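Long-range contacts in farnesyl pyrophosphate synthetase (Staphylococcus aureus, PDB 5H9D), which probably makes heptaprenyl diphosphate by magnesium-dependent prenyl chain elongation, as the catalytic partner in a two-subunit enzyme: residues I21-S32 against T105-L116; R42-S52 against T64-H75. All coordinates share one frame; numbering follows the deposited sequence.

Contact 1 of 2, residues I21-S32 against T105-L116; sequences IKSKDSVLEQAS and TAILTGNFLLAL
Leu28 and Thr109 mark the nearest backbone approach between helix 26-32 and helix 105-116, whose axes cross almost perpendicularly, at 81°, and come within 9.8 Å. Phe112 is the centrepiece. With CG anti to the backbone N (chi1 174°), its ring projects from helix 105-116 into the turn ahead of helix 26-32. Leu28 lies over one face, its CG 4.0 Å from Phe112 CG, and Leu116 of the ring's own helix covers the opposite face through CD1. The carbonyl O of Ile21 meets the rim in the ring plane, 3.6 Å from Phe112 CZ, while Ser32 OG borders CE2 and Ser23 CB approaches obliquely. Farther along helix 105-116, Ile21 CD1 packs on Leu113 CD2 at 3.6 Å; toward its start, the Val27 and Thr105 side chains cross at about a right angle, CG1 against CG2. Leu28 CD1 passes Thr109 OG1, a hydroxyl that donates to Thr105 O within its own helix.

Ser32 OG is likewise turned back, donating to Leu28 O at 2.9 Å. Asp25 caps helix 26-32 by accepting from Leu28 N, and Ser23 OG closes an ST turn while also bonding Glu106 of the subunit 1 chain. With the Ser32 and Thr109 hydroxyls spent on their own helices, apolar and aromatic contacts join the two segments at the heterodimer interface.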
loop_
_atom_site.group_PDB
_atom_site.type_symbol
_atom_site.label_atom_id
_atom_site.label_comp_id
_atom_site.label_asym_id
_atom_site.label_seq_id
_atom_site.Cartn_x
_atom_site.Cartn_y
_atom_site.Cartn_z
ATOM N N ILE A 21 -6.197 12.572 -9.119
ATOM C CA ILE A 21 -4.758 12.712 -9.127
ATOM C C ILE A 21 -4.226 14.159 -9.218
ATOM O O ILE A 21 -3.049 14.447 -8.944
ATOM C CB ILE A 21 -4.208 11.780 -10.258
ATOM C CG1 ILE A 21 -3.387 10.682 -9.614
ATOM C CG2 ILE A 21 -3.420 12.524 -11.292
ATOM C CD1 ILE A 21 -4.101 10.019 -8.512
ATOM N N LYS A 22 -5.107 15.075 -9.582
ATOM C CA LYS A 22 -4.708 16.463 -9.705
ATOM C C LYS A 22 -4.258 16.997 -8.347
ATOM O O LYS A 22 -4.881 16.716 -7.314
ATOM C CB LYS A 22 -5.869 17.254 -10.319
ATOM C CG LYS A 22 -6.114 16.778 -11.747
ATOM C CD LYS A 22 -7.131 17.581 -12.519
ATOM C CE LYS A 22 -7.096 17.164 -14.001
ATOM N NZ LYS A 22 -8.146 17.852 -14.825
ATOM N N SER A 23 -3.162 17.747 -8.334
ATOM C CA SER A 23 -2.658 18.259 -7.073
ATOM C C SER A 23 -2.195 19.712 -7.068
ATOM O O SER A 23 -1.856 20.280 -8.093
ATOM C CB SER A 23 -1.506 17.341 -6.598
ATOM O OG SER A 23 -0.633 17.945 -5.655
ATOM N N LYS A 24 -2.174 20.299 -5.875
ATOM C CA LYS A 24 -1.696 21.639 -5.699
ATOM C C LYS A 24 -0.200 21.625 -6.023
ATOM O O LYS A 24 0.365 22.658 -6.375
ATOM C CB LYS A 24 -1.930 22.090 -4.272
ATOM C CG LYS A 24 -3.344 22.556 -4.013
ATOM C CD LYS A 24 -3.433 23.466 -2.791
ATOM C CE LYS A 24 -4.436 22.924 -1.734
ATOM N NZ LYS A 24 -4.292 23.599 -0.370
ATOM N N ASP A 25 0.454 20.467 -5.882
ATOM C CA ASP A 25 1.882 20.351 -6.228
ATOM C C ASP A 25 1.976 19.676 -7.587
ATOM O O ASP A 25 1.516 18.550 -7.781
ATOM C CB ASP A 25 2.707 19.535 -5.203
ATOM C CG ASP A 25 4.203 19.404 -5.613
ATOM O OD1 ASP A 25 4.543 18.554 -6.475
ATOM O OD2 ASP A 25 5.049 20.160 -5.081
ATOM N N SER A 26 2.608 20.397 -8.499
ATOM C CA SER A 26 2.791 20.015 -9.879
ATOM C C SER A 26 3.458 18.652 -10.135
ATOM O O SER A 26 2.939 17.819 -10.873
ATOM C CB SER A 26 3.552 21.150 -10.550
ATOM O OG SER A 26 3.881 20.846 -11.884
ATOM N N VAL A 27 4.617 18.425 -9.539
ATOM C CA VAL A 27 5.302 17.145 -9.727
ATOM C C VAL A 27 4.474 15.946 -9.291
ATOM O O VAL A 27 4.408 14.988 -10.009
ATOM C CB VAL A 27 6.648 17.084 -8.974
ATOM C CG1 VAL A 27 7.258 15.687 -9.118
ATOM C CG2 VAL A 27 7.578 18.088 -9.537
ATOM N N LEU A 28 3.866 15.995 -8.114
ATOM C CA LEU A 28 3.040 14.888 -7.659
ATOM C C LEU A 28 1.972 14.601 -8.696
ATOM O O LEU A 28 1.593 13.453 -8.857
ATOM C CB LEU A 28 2.374 15.200 -6.320
ATOM C CG LEU A 28 2.941 14.565 -5.050
ATOM C CD1 LEU A 28 4.422 14.228 -5.230
ATOM C CD2 LEU A 28 2.731 15.507 -3.896
ATOM N N GLU A 29 1.499 15.635 -9.402
ATOM C CA GLU A 29 0.482 15.455 -10.431
ATOM C C GLU A 29 1.026 14.773 -11.689
ATOM O O GLU A 29 0.373 13.894 -12.263
ATOM C CB GLU A 29 -0.128 16.791 -10.826
ATOM C CG GLU A 29 -1.328 16.635 -11.712
ATOM C CD GLU A 29 -2.149 17.882 -11.750
ATOM O OE1 GLU A 29 -2.259 18.522 -10.679
ATOM O OE2 GLU A 29 -2.691 18.209 -12.841
ATOM N N GLN A 30 2.202 15.203 -12.127
ATOM C CA GLN A 30 2.837 14.615 -13.289
ATOM C C GLN A 30 3.270 13.176 -13.008
ATOM O O GLN A 30 3.164 12.320 -13.884
ATOM C CB GLN A 30 4.085 15.377 -13.669
ATOM C CG GLN A 30 3.937 16.801 -14.112
ATOM C CD GLN A 30 5.308 17.343 -14.467
ATOM O OE1 GLN A 30 5.902 16.944 -15.490
ATOM N NE2 GLN A 30 5.846 18.217 -13.605
ATOM N N ALA A 31 3.792 12.917 -11.810
ATOM C CA ALA A 31 4.224 11.564 -11.459
ATOM C C ALA A 31 3.023 10.606 -11.432
ATOM O O ALA A 31 3.034 9.566 -12.091
ATOM C CB ALA A 31 4.945 11.554 -10.108
ATOM N N SER A 32 1.991 10.953 -10.678
ATOM C CA SER A 32 0.804 10.122 -10.607
ATOM C C SER A 32 0.236 9.843 -12.005
ATOM O O SER A 32 -0.125 8.716 -12.315
ATOM C CB SER A 32 -0.255 10.802 -9.734
ATOM O OG SER A 32 0.215 10.949 -8.409
ATOM N N THR A 105 10.886 12.119 -4.395
ATOM C CA THR A 105 9.644 12.281 -5.126
ATOM C C THR A 105 8.738 11.050 -5.059
ATOM O O THR A 105 7.563 11.165 -4.709
ATOM C CB THR A 105 9.934 12.636 -6.594
ATOM O OG1 THR A 105 10.645 13.874 -6.641
ATOM C CG2 THR A 105 8.651 12.789 -7.384
ATOM N N ALA A 106 9.288 9.880 -5.389
ATOM C CA ALA A 106 8.539 8.616 -5.395
ATOM C C ALA A 106 7.955 8.268 -4.041
ATOM O O ALA A 106 6.851 7.764 -3.939
ATOM C CB ALA A 106 9.427 7.471 -5.875
ATOM N N ILE A 107 8.707 8.517 -2.994
ATOM C CA ILE A 107 8.203 8.227 -1.675
ATOM C C ILE A 107 7.016 9.156 -1.411
ATOM O O ILE A 107 5.981 8.726 -0.921
ATOM C CB ILE A 107 9.329 8.420 -0.633
ATOM C CG1 ILE A 107 10.291 7.238 -0.717
ATOM C CG2 ILE A 107 8.773 8.512 0.768
ATOM C CD1 ILE A 107 11.511 7.403 0.191
ATOM N N LEU A 108 7.168 10.416 -1.774
ATOM C CA LEU A 108 6.141 11.396 -1.577
ATOM C C LEU A 108 4.914 11.087 -2.405
ATOM O O LEU A 108 3.770 11.239 -1.912
ATOM C CB LEU A 108 6.663 12.800 -1.910
ATOM C CG LEU A 108 7.588 13.488 -0.890
ATOM C CD1 LEU A 108 7.969 14.829 -1.468
ATOM C CD2 LEU A 108 6.908 13.704 0.470
ATOM N N THR A 109 5.129 10.633 -3.646
ATOM C CA THR A 109 4.005 10.325 -4.525
ATOM C C THR A 109 3.191 9.182 -3.933
ATOM O O THR A 109 1.962 9.218 -3.934
ATOM C CB THR A 109 4.457 9.987 -5.980
ATOM O OG1 THR A 109 5.286 11.037 -6.495
ATOM C CG2 THR A 109 3.254 9.940 -6.889
ATOM N N GLY A 110 3.895 8.182 -3.407
ATOM C CA GLY A 110 3.248 7.044 -2.791
ATOM C C GLY A 110 2.380 7.464 -1.618
ATOM O O GLY A 110 1.269 6.951 -1.469
ATOM N N ASN A 111 2.869 8.377 -0.778
ATOM C CA ASN A 111 2.084 8.843 0.371
ATOM C C ASN A 111 0.841 9.563 -0.144
ATOM O O ASN A 111 -0.287 9.389 0.380
ATOM C CB ASN A 111 2.875 9.825 1.239
ATOM C CG ASN A 111 4.142 9.233 1.807
ATOM O OD1 ASN A 111 4.221 8.039 2.069
ATOM N ND2 ASN A 111 5.137 10.076 2.011
ATOM N N PHE A 112 1.064 10.384 -1.168
ATOM C CA PHE A 112 0.001 11.146 -1.804
ATOM C C PHE A 112 -1.127 10.209 -2.263
ATOM O O PHE A 112 -2.275 10.365 -1.870
ATOM C CB PHE A 112 0.635 11.919 -2.975
ATOM C CG PHE A 112 -0.331 12.651 -3.855
ATOM C CD1 PHE A 112 -0.984 13.786 -3.405
ATOM C CD2 PHE A 112 -0.547 12.229 -5.172
ATOM C CE1 PHE A 112 -1.838 14.498 -4.252
ATOM C CE2 PHE A 112 -1.393 12.930 -6.015
ATOM C CZ PHE A 112 -2.040 14.069 -5.555
ATOM N N LEU A 113 -0.764 9.220 -3.071
ATOM C CA LEU A 113 -1.692 8.250 -3.655
ATOM C C LEU A 113 -2.468 7.512 -2.602
ATOM O O LEU A 113 -3.657 7.231 -2.754
ATOM C CB LEU A 113 -0.923 7.246 -4.566
ATOM C CG LEU A 113 -0.354 7.876 -5.852
ATOM C CD1 LEU A 113 0.425 6.916 -6.694
ATOM C CD2 LEU A 113 -1.516 8.403 -6.660
ATOM N N LEU A 114 -1.778 7.199 -1.521
ATOM C CA LEU A 114 -2.368 6.468 -0.419
ATOM C C LEU A 114 -3.360 7.352 0.338
ATOM O O LEU A 114 -4.439 6.901 0.683
ATOM C CB LEU A 114 -1.256 6.042 0.505
ATOM C CG LEU A 114 -1.420 4.771 1.286
ATOM C CD1 LEU A 114 -1.326 3.606 0.315
ATOM C CD2 LEU A 114 -0.308 4.725 2.356
ATOM N N ALA A 115 -2.991 8.608 0.595
ATOM C CA ALA A 115 -3.883 9.510 1.321
ATOM C C ALA A 115 -5.193 9.698 0.568
ATOM O O ALA A 115 -6.268 9.752 1.183
ATOM C CB ALA A 115 -3.208 10.880 1.547
ATOM N N LEU A 116 -5.087 9.809 -0.761
ATOM C CA LEU A 116 -6.254 9.987 -1.618
ATOM C C LEU A 116 -7.134 8.746 -1.506
ATOM O O LEU A 116 -8.362 8.839 -1.508
ATOM C CB LEU A 116 -5.828 10.172 -3.076
ATOM C CG LEU A 116 -5.144 11.460 -3.541
ATOM C CD1 LEU A 116 -4.702 11.303 -5.028
ATOM C CD2 LEU A 116 -6.098 12.650 -3.304
#

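Contact 2 of 2, residues R42-S52 against T64-H75; sequences RVRPAFVILSS and TYQVAVALELIH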
loop_
_atom_site.group_PDB
_atom_site.type_symbol
_atom_site.label_atom_id
_atom_site.label_comp_id
_atom_site.label_asym_id
_atom_site.label_seq_id
_atom_site.Cartn_x
_atom_site.Cartn_y
_atom_site.Cartn_z
ATOM N N ARG A 42 -6.018 -2.507 -14.530
ATOM C CA ARG A 42 -7.138 -2.107 -13.706
ATOM C C ARG A 42 -8.020 -3.277 -13.266
ATOM O O ARG A 42 -9.251 -3.166 -13.262
ATOM C CB ARG A 42 -7.985 -1.114 -14.492
ATOM C CG ARG A 42 -7.198 0.002 -15.120
ATOM C CD ARG A 42 -6.668 0.978 -14.065
ATOM N NE ARG A 42 -5.984 2.106 -14.693
ATOM C CZ ARG A 42 -4.762 2.050 -15.216
ATOM N NH1 ARG A 42 -4.075 0.927 -15.191
ATOM N NH2 ARG A 42 -4.225 3.121 -15.773
ATOM N N VAL A 43 -7.405 -4.393 -12.879
ATOM C CA VAL A 43 -8.191 -5.550 -12.441
ATOM C C VAL A 43 -8.978 -5.279 -11.152
ATOM O O VAL A 43 -10.154 -5.595 -11.100
ATOM C CB VAL A 43 -7.294 -6.829 -12.298
ATOM C CG1 VAL A 43 -5.934 -6.548 -12.865
ATOM C CG2 VAL A 43 -7.166 -7.284 -10.849
ATOM N N ARG A 44 -8.340 -4.687 -10.135
ATOM C CA ARG A 44 -9.007 -4.385 -8.855
ATOM C C ARG A 44 -10.289 -3.577 -9.083
ATOM O O ARG A 44 -11.360 -3.958 -8.613
ATOM C CB ARG A 44 -8.044 -3.647 -7.911
ATOM C CG ARG A 44 -7.359 -4.531 -6.862
ATOM C CD ARG A 44 -5.872 -4.238 -6.647
ATOM N NE ARG A 44 -5.100 -4.585 -7.837
ATOM C CZ ARG A 44 -4.070 -5.422 -7.849
ATOM N NH1 ARG A 44 -3.667 -6.015 -6.737
ATOM N NH2 ARG A 44 -3.433 -5.664 -8.976
ATOM N N PRO A 45 -10.201 -2.436 -9.795
ATOM C CA PRO A 45 -11.433 -1.670 -10.034
ATOM C C PRO A 45 -12.469 -2.554 -10.728
ATOM O O PRO A 45 -13.661 -2.453 -10.451
ATOM C CB PRO A 45 -10.959 -0.541 -10.938
ATOM C CG PRO A 45 -9.588 -0.294 -10.412
ATOM C CD PRO A 45 -9.027 -1.656 -10.212
ATOM N N ALA A 46 -11.989 -3.426 -11.621
ATOM C CA ALA A 46 -12.863 -4.305 -12.389
ATOM C C ALA A 46 -13.626 -5.235 -11.477
ATOM O O ALA A 46 -14.848 -5.324 -11.565
ATOM C CB ALA A 46 -12.069 -5.102 -13.442
ATOM N N PHE A 47 -12.928 -5.922 -10.586
ATOM C CA PHE A 47 -13.618 -6.808 -9.676
ATOM C C PHE A 47 -14.588 -6.086 -8.755
ATOM O O PHE A 47 -15.575 -6.666 -8.341
ATOM C CB PHE A 47 -12.609 -7.620 -8.870
ATOM C CG PHE A 47 -12.101 -8.816 -9.601
ATOM C CD1 PHE A 47 -12.986 -9.772 -10.071
ATOM C CD2 PHE A 47 -10.765 -8.959 -9.867
ATOM C CE1 PHE A 47 -12.544 -10.846 -10.799
ATOM C CE2 PHE A 47 -10.303 -10.035 -10.598
ATOM C CZ PHE A 47 -11.185 -10.983 -11.068
ATOM N N VAL A 48 -14.322 -4.824 -8.437
ATOM C CA VAL A 48 -15.218 -4.073 -7.564
ATOM C C VAL A 48 -16.546 -3.802 -8.295
ATOM O O VAL A 48 -17.626 -4.082 -7.751
ATOM C CB VAL A 48 -14.587 -2.737 -7.105
ATOM C CG1 VAL A 48 -15.543 -1.993 -6.212
ATOM C CG2 VAL A 48 -13.297 -2.998 -6.374
ATOM N N ILE A 49 -16.470 -3.251 -9.514
ATOM C CA ILE A 49 -17.674 -2.995 -10.304
ATOM C C ILE A 49 -18.458 -4.337 -10.381
ATOM O O ILE A 49 -19.543 -4.441 -9.831
ATOM C CB ILE A 49 -17.314 -2.446 -11.758
ATOM C CG1 ILE A 49 -17.223 -0.911 -11.769
ATOM C CG2 ILE A 49 -18.378 -2.841 -12.785
ATOM C CD1 ILE A 49 -15.909 -0.379 -11.316
ATOM N N LEU A 50 -17.880 -5.358 -11.023
ATOM C CA LEU A 50 -18.502 -6.690 -11.170
ATOM C C LEU A 50 -19.071 -7.296 -9.897
ATOM O O LEU A 50 -20.178 -7.812 -9.912
ATOM C CB LEU A 50 -17.522 -7.700 -11.771
ATOM C CG LEU A 50 -17.670 -7.921 -13.269
ATOM C CD1 LEU A 50 -16.845 -9.106 -13.659
ATOM C CD2 LEU A 50 -19.130 -8.154 -13.618
ATOM N N SER A 51 -18.307 -7.247 -8.808
ATOM C CA SER A 51 -18.762 -7.767 -7.521
ATOM C C SER A 51 -20.016 -7.068 -7.017
ATOM O O SER A 51 -20.702 -7.589 -6.156
ATOM C CB SER A 51 -17.683 -7.591 -6.439
ATOM O OG SER A 51 -16.616 -8.497 -6.613
ATOM N N SER A 52 -20.317 -5.887 -7.526
ATOM C CA SER A 52 -21.483 -5.187 -7.032
ATOM C C SER A 52 -22.777 -5.488 -7.760
ATOM O O SER A 52 -23.826 -5.127 -7.262
ATOM C CB SER A 52 -21.245 -3.681 -7.031
ATOM O OG SER A 52 -21.338 -3.157 -8.337
ATOM N N THR A 64 -19.912 2.797 -5.480
ATOM C CA THR A 64 -19.095 1.662 -5.897
ATOM C C THR A 64 -17.971 2.135 -6.814
ATOM O O THR A 64 -16.898 1.554 -6.820
ATOM C CB THR A 64 -19.930 0.531 -6.583
ATOM O OG1 THR A 64 -20.369 0.977 -7.862
ATOM C CG2 THR A 64 -21.167 0.167 -5.774
ATOM N N TYR A 65 -18.200 3.201 -7.573
ATOM C CA TYR A 65 -17.148 3.735 -8.425
ATOM C C TYR A 65 -16.098 4.354 -7.545
ATOM O O TYR A 65 -14.923 4.396 -7.921
ATOM C CB TYR A 65 -17.660 4.830 -9.327
ATOM C CG TYR A 65 -18.430 4.339 -10.498
ATOM C CD1 TYR A 65 -17.831 3.543 -11.466
ATOM C CD2 TYR A 65 -19.774 4.640 -10.628
ATOM C CE1 TYR A 65 -18.554 3.049 -12.533
ATOM C CE2 TYR A 65 -20.514 4.146 -11.701
ATOM C CZ TYR A 65 -19.899 3.350 -12.640
ATOM O OH TYR A 65 -20.657 2.827 -13.655
ATOM N N GLN A 66 -16.517 4.871 -6.386
ATOM C CA GLN A 66 -15.568 5.497 -5.490
ATOM C C GLN A 66 -14.677 4.451 -4.809
ATOM O O GLN A 66 -13.494 4.699 -4.547
ATOM C CB GLN A 66 -16.288 6.357 -4.448
ATOM C CG GLN A 66 -16.970 7.631 -4.989
ATOM C CD GLN A 66 -16.004 8.610 -5.649
ATOM O OE1 GLN A 66 -14.972 8.960 -5.079
ATOM N NE2 GLN A 66 -16.347 9.066 -6.853
ATOM N N VAL A 67 -15.211 3.270 -4.533
ATOM C CA VAL A 67 -14.363 2.268 -3.900
ATOM C C VAL A 67 -13.391 1.739 -4.956
ATOM O O VAL A 67 -12.249 1.401 -4.674
ATOM C CB VAL A 67 -15.207 1.122 -3.266
ATOM C CG1 VAL A 67 -14.300 0.141 -2.552
ATOM C CG2 VAL A 67 -16.163 1.713 -2.262
ATOM N N ALA A 68 -13.856 1.709 -6.185
ATOM C CA ALA A 68 -13.026 1.273 -7.306
ATOM C C ALA A 68 -11.826 2.232 -7.475
ATOM O O ALA A 68 -10.686 1.778 -7.611
ATOM C CB ALA A 68 -13.884 1.210 -8.591
ATOM N N VAL A 69 -12.098 3.548 -7.449
ATOM C CA VAL A 69 -11.075 4.586 -7.552
ATOM C C VAL A 69 -10.101 4.447 -6.365
ATOM O O VAL A 69 -8.887 4.522 -6.526
ATOM C CB VAL A 69 -11.734 6.007 -7.569
ATOM C CG1 VAL A 69 -10.721 7.060 -7.278
ATOM C CG2 VAL A 69 -12.337 6.295 -8.942
ATOM N N ALA A 70 -10.632 4.213 -5.173
ATOM C CA ALA A 70 -9.781 4.040 -3.992
ATOM C C ALA A 70 -8.871 2.831 -4.120
ATOM O O ALA A 70 -7.691 2.924 -3.810
ATOM C CB ALA A 70 -10.632 3.898 -2.714
ATOM N N LEU A 71 -9.410 1.700 -4.556
ATOM C CA LEU A 71 -8.596 0.494 -4.689
ATOM C C LEU A 71 -7.423 0.661 -5.662
ATOM O O LEU A 71 -6.305 0.189 -5.384
ATOM C CB LEU A 71 -9.455 -0.692 -5.144
ATOM C CG LEU A 71 -10.131 -1.590 -4.116
ATOM C CD1 LEU A 71 -9.052 -2.489 -3.530
ATOM C CD2 LEU A 71 -10.844 -0.766 -3.039
ATOM N N GLU A 72 -7.663 1.321 -6.799
ATOM C CA GLU A 72 -6.597 1.493 -7.776
ATOM C C GLU A 72 -5.551 2.467 -7.258
ATOM O O GLU A 72 -4.387 2.337 -7.570
ATOM C CB GLU A 72 -7.179 1.962 -9.107
ATOM C CG GLU A 72 -6.269 1.818 -10.320
ATOM C CD GLU A 72 -5.792 0.399 -10.573
ATOM O OE1 GLU A 72 -6.341 -0.523 -9.946
ATOM O OE2 GLU A 72 -4.865 0.193 -11.395
ATOM N N LEU A 73 -5.955 3.440 -6.447
ATOM C CA LEU A 73 -5.002 4.409 -5.904
ATOM C C LEU A 73 -4.090 3.752 -4.852
ATOM O O LEU A 73 -2.905 4.064 -4.791
ATOM C CB LEU A 73 -5.745 5.617 -5.313
ATOM C CG LEU A 73 -6.539 6.582 -6.214
ATOM C CD1 LEU A 73 -7.394 7.556 -5.409
ATOM C CD2 LEU A 73 -5.586 7.368 -7.077
ATOM N N ILE A 74 -4.637 2.841 -4.034
ATOM C CA ILE A 74 -3.853 2.134 -3.018
ATOM C C ILE A 74 -2.899 1.159 -3.750
ATOM O O ILE A 74 -1.727 1.002 -3.382
ATOM C CB ILE A 74 -4.776 1.339 -2.009
ATOM C CG1 ILE A 74 -5.495 2.317 -1.073
ATOM C CG2 ILE A 74 -3.938 0.392 -1.142
ATOM C CD1 ILE A 74 -6.807 1.787 -0.496
ATOM N N HIS A 75 -3.420 0.495 -4.775
ATOM C CA HIS A 75 -2.619 -0.400 -5.593
ATOM C C HIS A 75 -1.392 0.357 -6.152
ATOM O O HIS A 75 -0.243 -0.106 -6.062
ATOM C CB HIS A 75 -3.483 -0.910 -6.734
ATOM C CG HIS A 75 -2.756 -1.774 -7.710
ATOM N ND1 HIS A 75 -1.821 -2.713 -7.320
ATOM C CD2 HIS A 75 -2.841 -1.858 -9.058
ATOM C CE1 HIS A 75 -1.362 -3.338 -8.390
ATOM N NE2 HIS A 75 -1.965 -2.838 -9.455
#
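Arg42, at the N-cap of helix 43-51, reaches Glu72 of the neighbouring helix mainly with its aliphatic part, the carboxylate lying beside CD. The guanidinium makes a long salt bridge, NH1 to Glu72 OE2 3.9 Å, in which the oxygen lies well out of the guanidinium plane and attraction of charge acts without a directed N-H; the stronger partner of Arg42 is Glu14. Arg44 bends at chi2 and chi3 to lay its guanidinium flat on the His75 imidazole, centres 3.5 Å apart and planes at 17°. With CG anti to the backbone N (chi1 176°), the His75 ring reaches out to the guanidinium, while Glu72 OE2 sits in the plane of the ring at its edge. Pro45 comes closest to the opposing backbone, its CA 4.3 Å from Ala68 CA; its ring packs against Ala68 and crosses the Glu72 side chain, CG 3.5 Å from Glu72 CB.

One turn later Val48 is a knob in the hole formed by Thr64, Val67, Ala68 and Leu71. Its two branches divide the work: CG1 faces the Thr64 to Ala68 backbone, and CG2 meets Leu71 CG at 4.1 Å. Ile49 sends CD1 onto Ala68 CB, 3.7 Å away, with CG1 near the Tyr65 ring. Finally Ser52 rests CB on Thr64 CG2, its OG held by a bond to Ile49 O in the carbonyl plane.

The helices run nearly antiparallel, at 158° with axes 8.2 Å apart, a closeness consistent with the small side chain of Ala68 at the nearest approach. Around this pair, helix 158-183 packs on Arg44, Thr64, Val67 and Leu71, helix 6-20 on Ile49, Tyr65, Val69 and Leu73, and helix 103-121 on Val69, Ala70 and Leu73.

Contacts 1 and 2 have centres about 19 Å apart and meet through Leu73, whose side chain turns from helix 62-85 toward contact 1: its CD2 lies 3.4 Å from Ile21 CD1, and its CD1 3.8 Å from Leu116 CB. Hydrophobic packing is thus continuous from the subunit interface of contact 1 into the helical core of contact 2. Their roles differ. Contact 1 faces the partner chain, whereas contact 2 probably borders the substrate pocket, since Arg42 to Pro45 close the GGKRxRP motif that, in relatives, helps bind isopentenyl diphosphate. A phosphate ion, probably from the crystallisation liquor, lies about 4 Å from the His75 side chain.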